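Local coordinates for protein probable zinc protease PqqL (Escherichia coli, PDB 6OFT) that probably works as a zinc-dependent endopeptidase of the M16 family in the bacterial periplasm, the first half of the protein being the part crystallised, at residues F287-R290 with L291-I295; E353-D356 with D357-T361. All coordinates share one frame; numbering follows the deposited sequence.

Interaction 1: residues F287-R290 with L291-I295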
loop_
_atom_site.group_PDB
_atom_site.type_symbol
_atom_site.label_atom_id
_atom_site.label_comp_id
_atom_site.label_asym_id
_atom_site.label_seq_id
_atom_site.Cartn_x
_atom_site.Cartn_y
_atom_site.Cartn_z
ATOM N N PHE A 287 13.574 16.548 3.818
ATOM C CA PHE A 287 14.809 15.798 3.588
ATOM C C PHE A 287 15.069 15.734 2.071
ATOM O O PHE A 287 16.164 16.065 1.627
ATOM C CB PHE A 287 14.693 14.374 4.168
ATOM C CG PHE A 287 15.950 13.554 3.992
ATOM C CD1 PHE A 287 16.180 12.841 2.814
ATOM C CD2 PHE A 287 16.905 13.493 4.999
ATOM C CE1 PHE A 287 17.336 12.076 2.655
ATOM C CE2 PHE A 287 18.069 12.736 4.833
ATOM C CZ PHE A 287 18.272 12.033 3.664
ATOM N N ASN A 288 14.045 15.306 1.296
ATOM C CA ASN A 288 14.061 15.184 -0.168
ATOM C C ASN A 288 14.429 16.495 -0.827
ATOM O O ASN A 288 15.278 16.510 -1.717
ATOM C CB ASN A 288 12.694 14.684 -0.688
ATOM C CG ASN A 288 12.444 13.241 -0.349
ATOM O OD1 ASN A 288 13.369 12.531 0.019
ATOM N ND2 ASN A 288 11.197 12.766 -0.466
ATOM N N GLN A 289 13.776 17.589 -0.385
ATOM C CA GLN A 289 13.978 18.965 -0.847
ATOM C C GLN A 289 15.447 19.355 -0.665
ATOM O O GLN A 289 16.100 19.674 -1.656
ATOM C CB GLN A 289 13.016 19.927 -0.101
ATOM C CG GLN A 289 13.173 21.413 -0.434
ATOM C CD GLN A 289 12.027 22.255 0.088
ATOM O OE1 GLN A 289 12.124 22.910 1.133
ATOM N NE2 GLN A 289 10.919 22.274 -0.644
ATOM N N ARG A 290 15.990 19.234 0.568
ATOM C CA ARG A 290 17.387 19.577 0.850
ATOM C C ARG A 290 18.374 18.797 0.002
ATOM O O ARG A 290 19.237 19.418 -0.604
ATOM C CB ARG A 290 17.733 19.472 2.339
ATOM C CG ARG A 290 18.879 20.416 2.682
ATOM C CD ARG A 290 19.232 20.395 4.135
ATOM N NE ARG A 290 18.359 21.261 4.919
ATOM C CZ ARG A 290 18.431 21.366 6.237
ATOM N NH1 ARG A 290 19.341 20.682 6.915
ATOM N NH2 ARG A 290 17.596 22.159 6.890
ATOM N N LEU A 291 18.219 17.460 -0.100
ATOM C CA LEU A 291 19.102 16.630 -0.922
ATOM C C LEU A 291 19.083 17.042 -2.401
ATOM O O LEU A 291 20.152 17.151 -3.011
ATOM C CB LEU A 291 18.773 15.131 -0.763
ATOM C CG LEU A 291 19.757 14.144 -1.416
ATOM C CD1 LEU A 291 21.147 14.216 -0.777
ATOM C CD2 LEU A 291 19.232 12.732 -1.341
ATOM N N GLN A 292 17.880 17.283 -2.965
ATOM C CA GLN A 292 17.711 17.701 -4.358
ATOM C C GLN A 292 18.294 19.084 -4.629
ATOM O O GLN A 292 18.812 19.308 -5.724
ATOM C CB GLN A 292 16.242 17.637 -4.799
ATOM C CG GLN A 292 15.748 16.223 -5.115
ATOM C CD GLN A 292 16.566 15.523 -6.183
ATOM O OE1 GLN A 292 17.257 14.530 -5.916
ATOM N NE2 GLN A 292 16.516 16.029 -7.413
ATOM N N GLU A 293 18.229 19.996 -3.634
ATOM C CA GLU A 293 18.771 21.357 -3.719
ATOM C C GLU A 293 20.299 21.294 -3.747
ATOM O O GLU A 293 20.925 22.029 -4.515
ATOM C CB GLU A 293 18.306 22.208 -2.523
ATOM C CG GLU A 293 16.848 22.644 -2.540
ATOM C CD GLU A 293 16.284 23.173 -1.226
ATOM O OE1 GLU A 293 16.785 22.786 -0.144
ATOM O OE2 GLU A 293 15.325 23.976 -1.283
ATOM N N ARG A 294 20.894 20.405 -2.913
ATOM C CA ARG A 294 22.341 20.189 -2.838
ATOM C C ARG A 294 22.878 19.538 -4.119
ATOM O O ARG A 294 23.955 19.916 -4.583
ATOM C CB ARG A 294 22.717 19.368 -1.595
ATOM C CG ARG A 294 22.557 20.136 -0.284
ATOM C CD ARG A 294 23.241 19.443 0.876
ATOM N NE ARG A 294 23.691 20.411 1.876
ATOM C CZ ARG A 294 23.339 20.397 3.160
ATOM N NH1 ARG A 294 23.794 21.328 3.988
ATOM N NH2 ARG A 294 22.539 19.443 3.628
ATOM N N ILE A 295 22.121 18.597 -4.714
ATOM C CA ILE A 295 22.524 17.925 -5.957
ATOM C C ILE A 295 22.449 18.892 -7.143
ATOM O O ILE A 295 23.426 19.024 -7.881
ATOM C CB ILE A 295 21.736 16.598 -6.201
ATOM C CG1 ILE A 295 22.178 15.497 -5.203
ATOM C CG2 ILE A 295 21.884 16.099 -7.659
ATOM C CD1 ILE A 295 21.166 14.361 -5.000
#
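Leu-291, Gln-292, Glu-293 and Arg-294 each give their backbone N-H to the carbonyl four residues back, on Phe-287, Asn-288, Gln-289 and Arg-290, the regular i to i+4 bonding of an alpha-helix. The Leu-291 N to Phe-287 O bond is 3.0 Å long.

Among the polar side chains, Gln-289 meets Glu-293 through carbon: CG of Gln-289 lies 3.5 Å from OE2 of Glu-293, and the amide and carboxylate planes are turned 33° apart. Glu-293 has CG beside its own backbone N (chi1 -73°), which folds the chain back along the helix and sets its CG 3.2 Å from Gln-289 O and its OE1 3.4 Å from Arg-290 CA.

Arg-290 and Arg-294 run side by side in the same direction. NH2 of Arg-294 comes 3.5 Å from CD of Arg-290, while the two guanidinium planes stand almost perpendicular. Arg-290 turns its own charged end to Glu-354 in a salt bridge and to the carbonyl of Gly-349.

Apolar contact is slight: Phe-287 CE1 and Leu-291 CD2 are 4.5 Å apart on the buried side of the helix.

This last part of helix 271-296 is wedged between neighbours. Phe-287 and Leu-291 pack on helix 331-348 and on strand 303-314, where Asn-288 OD1 accepts from the backbone N of Ala-308, and Gln-289 touches helix 352-371.

Interaction 2: residues E353-D356 with D357-T361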
loop_
_atom_site.group_PDB
_atom_site.type_symbol
_atom_site.label_atom_id
_atom_site.label_comp_id
_atom_site.label_asym_id
_atom_site.label_seq_id
_atom_site.Cartn_x
_atom_site.Cartn_y
_atom_site.Cartn_z
ATOM N N GLU A 353 11.846 29.344 6.237
ATOM C CA GLU A 353 11.686 29.489 4.779
ATOM C C GLU A 353 11.509 28.141 4.104
ATOM O O GLU A 353 10.726 28.043 3.161
ATOM C CB GLU A 353 12.860 30.235 4.109
ATOM C CG GLU A 353 13.329 31.501 4.810
ATOM C CD GLU A 353 14.358 31.231 5.888
ATOM O OE1 GLU A 353 15.500 30.854 5.537
ATOM O OE2 GLU A 353 14.015 31.370 7.085
ATOM N N GLU A 354 12.259 27.111 4.562
ATOM C CA GLU A 354 12.206 25.755 4.025
ATOM C C GLU A 354 10.819 25.129 4.257
ATOM O O GLU A 354 10.270 24.502 3.348
ATOM C CB GLU A 354 13.266 24.885 4.693
ATOM C CG GLU A 354 14.639 24.886 4.047
ATOM C CD GLU A 354 15.563 23.902 4.735
ATOM O OE1 GLU A 354 16.045 22.961 4.067
ATOM O OE2 GLU A 354 15.777 24.057 5.959
ATOM N N LEU A 355 10.267 25.302 5.481
ATOM C CA LEU A 355 8.936 24.804 5.858
ATOM C C LEU A 355 7.839 25.586 5.117
ATOM O O LEU A 355 6.904 24.969 4.603
ATOM C CB LEU A 355 8.726 24.842 7.393
ATOM C CG LEU A 355 7.365 24.301 7.918
ATOM C CD1 LEU A 355 7.094 22.841 7.446
ATOM C CD2 LEU A 355 7.288 24.400 9.436
ATOM N N ASP A 356 7.977 26.929 5.033
ATOM C CA ASP A 356 7.051 27.808 4.306
ATOM C C ASP A 356 6.979 27.451 2.823
ATOM O O ASP A 356 5.897 27.519 2.248
ATOM C CB ASP A 356 7.417 29.298 4.472
ATOM C CG ASP A 356 7.011 29.943 5.786
ATOM O OD1 ASP A 356 6.125 29.387 6.480
ATOM O OD2 ASP A 356 7.574 31.008 6.119
ATOM N N ASP A 357 8.109 27.050 2.211
ATOM C CA ASP A 357 8.106 26.621 0.808
ATOM C C ASP A 357 7.416 25.255 0.623
ATOM O O ASP A 357 6.715 25.078 -0.359
ATOM C CB ASP A 357 9.517 26.598 0.219
ATOM C CG ASP A 357 9.540 26.278 -1.268
ATOM O OD1 ASP A 357 9.012 27.094 -2.065
ATOM O OD2 ASP A 357 10.077 25.215 -1.633
ATOM N N VAL A 358 7.605 24.304 1.547
ATOM C CA VAL A 358 6.949 22.986 1.473
ATOM C C VAL A 358 5.416 23.162 1.546
ATOM O O VAL A 358 4.712 22.669 0.670
ATOM C CB VAL A 358 7.534 21.967 2.487
ATOM C CG1 VAL A 358 6.514 20.891 2.890
ATOM C CG2 VAL A 358 8.780 21.313 1.909
ATOM N N LYS A 359 4.926 23.945 2.532
ATOM C CA LYS A 359 3.511 24.255 2.717
ATOM C C LYS A 359 2.884 24.952 1.489
ATOM O O LYS A 359 1.898 24.440 0.953
ATOM C CB LYS A 359 3.300 25.094 3.979
ATOM C CG LYS A 359 3.534 24.323 5.274
ATOM C CD LYS A 359 3.311 25.244 6.443
ATOM C CE LYS A 359 3.486 24.543 7.760
ATOM N NZ LYS A 359 3.209 25.480 8.876
ATOM N N SER A 360 3.456 26.088 1.042
ATOM C CA SER A 360 2.954 26.844 -0.113
ATOM C C SER A 360 2.897 26.045 -1.423
ATOM O O SER A 360 1.927 26.207 -2.167
ATOM C CB SER A 360 3.732 28.144 -0.310
ATOM O OG SER A 360 5.047 27.921 -0.789
ATOM N N THR A 361 3.905 25.195 -1.707
ATOM C CA THR A 361 3.924 24.383 -2.941
ATOM C C THR A 361 2.920 23.223 -2.889
ATOM O O THR A 361 2.378 22.833 -3.929
ATOM C CB THR A 361 5.336 23.888 -3.288
ATOM O OG1 THR A 361 5.852 23.132 -2.194
ATOM C CG2 THR A 361 6.275 25.017 -3.665
HETATM O O HOH W 1 5.426 27.471 8.491
#
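Glu-353 O receives the backbone N-H of Asp-357 at 3.0 Å, one turn further along the helix, and CB of Asp-357 rests beside the same carbonyl. Glu-354 O takes Val-358 N in a longer bond of 3.2 Å; its carboxylate leads away from this turn to Arg-290 of helix 271-296, with which it forms a salt bridge, OE2 also accepting from Ser-351 N.

Leu-355 joins in with backbone and side chain. Its carbonyl accepts from Lys-359 N in a nearly straight bond (174° at the hydrogen), and its CG lies 3.9 Å from CE of Lys-359, whose extended methylene chain passes obliquely across the leucine branch.

Asp-356 O is gripped twice by Ser-360, by N at 3.1 Å and by OG at 3.2 Å. The serine hydroxyl sits between its own N and carbonyl carbon (chi1 72°), which aims it back at that oxygen. The Asp-356 carboxylate meets Lys-359 through a water that donates to OD1 (2.9 Å) and accepts from NZ (3.0 Å). NZ also donates to the carbonyls of Trp-409 and Ile-412.

A serine hydroxyl returning to the carbonyl four residues before it is a familiar feature of alpha-helices, here helix 352-371.

Interactions 1 and 2 lie in series along the chain, on helices 271-296 and 352-371, with centres about 14 Å apart. Their side chains meet directly. NH2 of Arg-290 and OE2 of Glu-354 form a 2.8 Å salt bridge between the helices, and Gln-289 NE2 comes within 3.2 Å of Asp-357 OD2. Glu-293 OE1 and Glu-354 OE1 approach to 4.3 Å, a like-charge proximity that the nearby Arg-290 probably eases. Val-358 adds apolar contact, touching Met-282 and Leu-286. Both turns fall in the family's inactive-domain region, away from the predicted zinc ligands His-54, His-58 and Glu-134, so they join helices of the fold rather than shape the metal site.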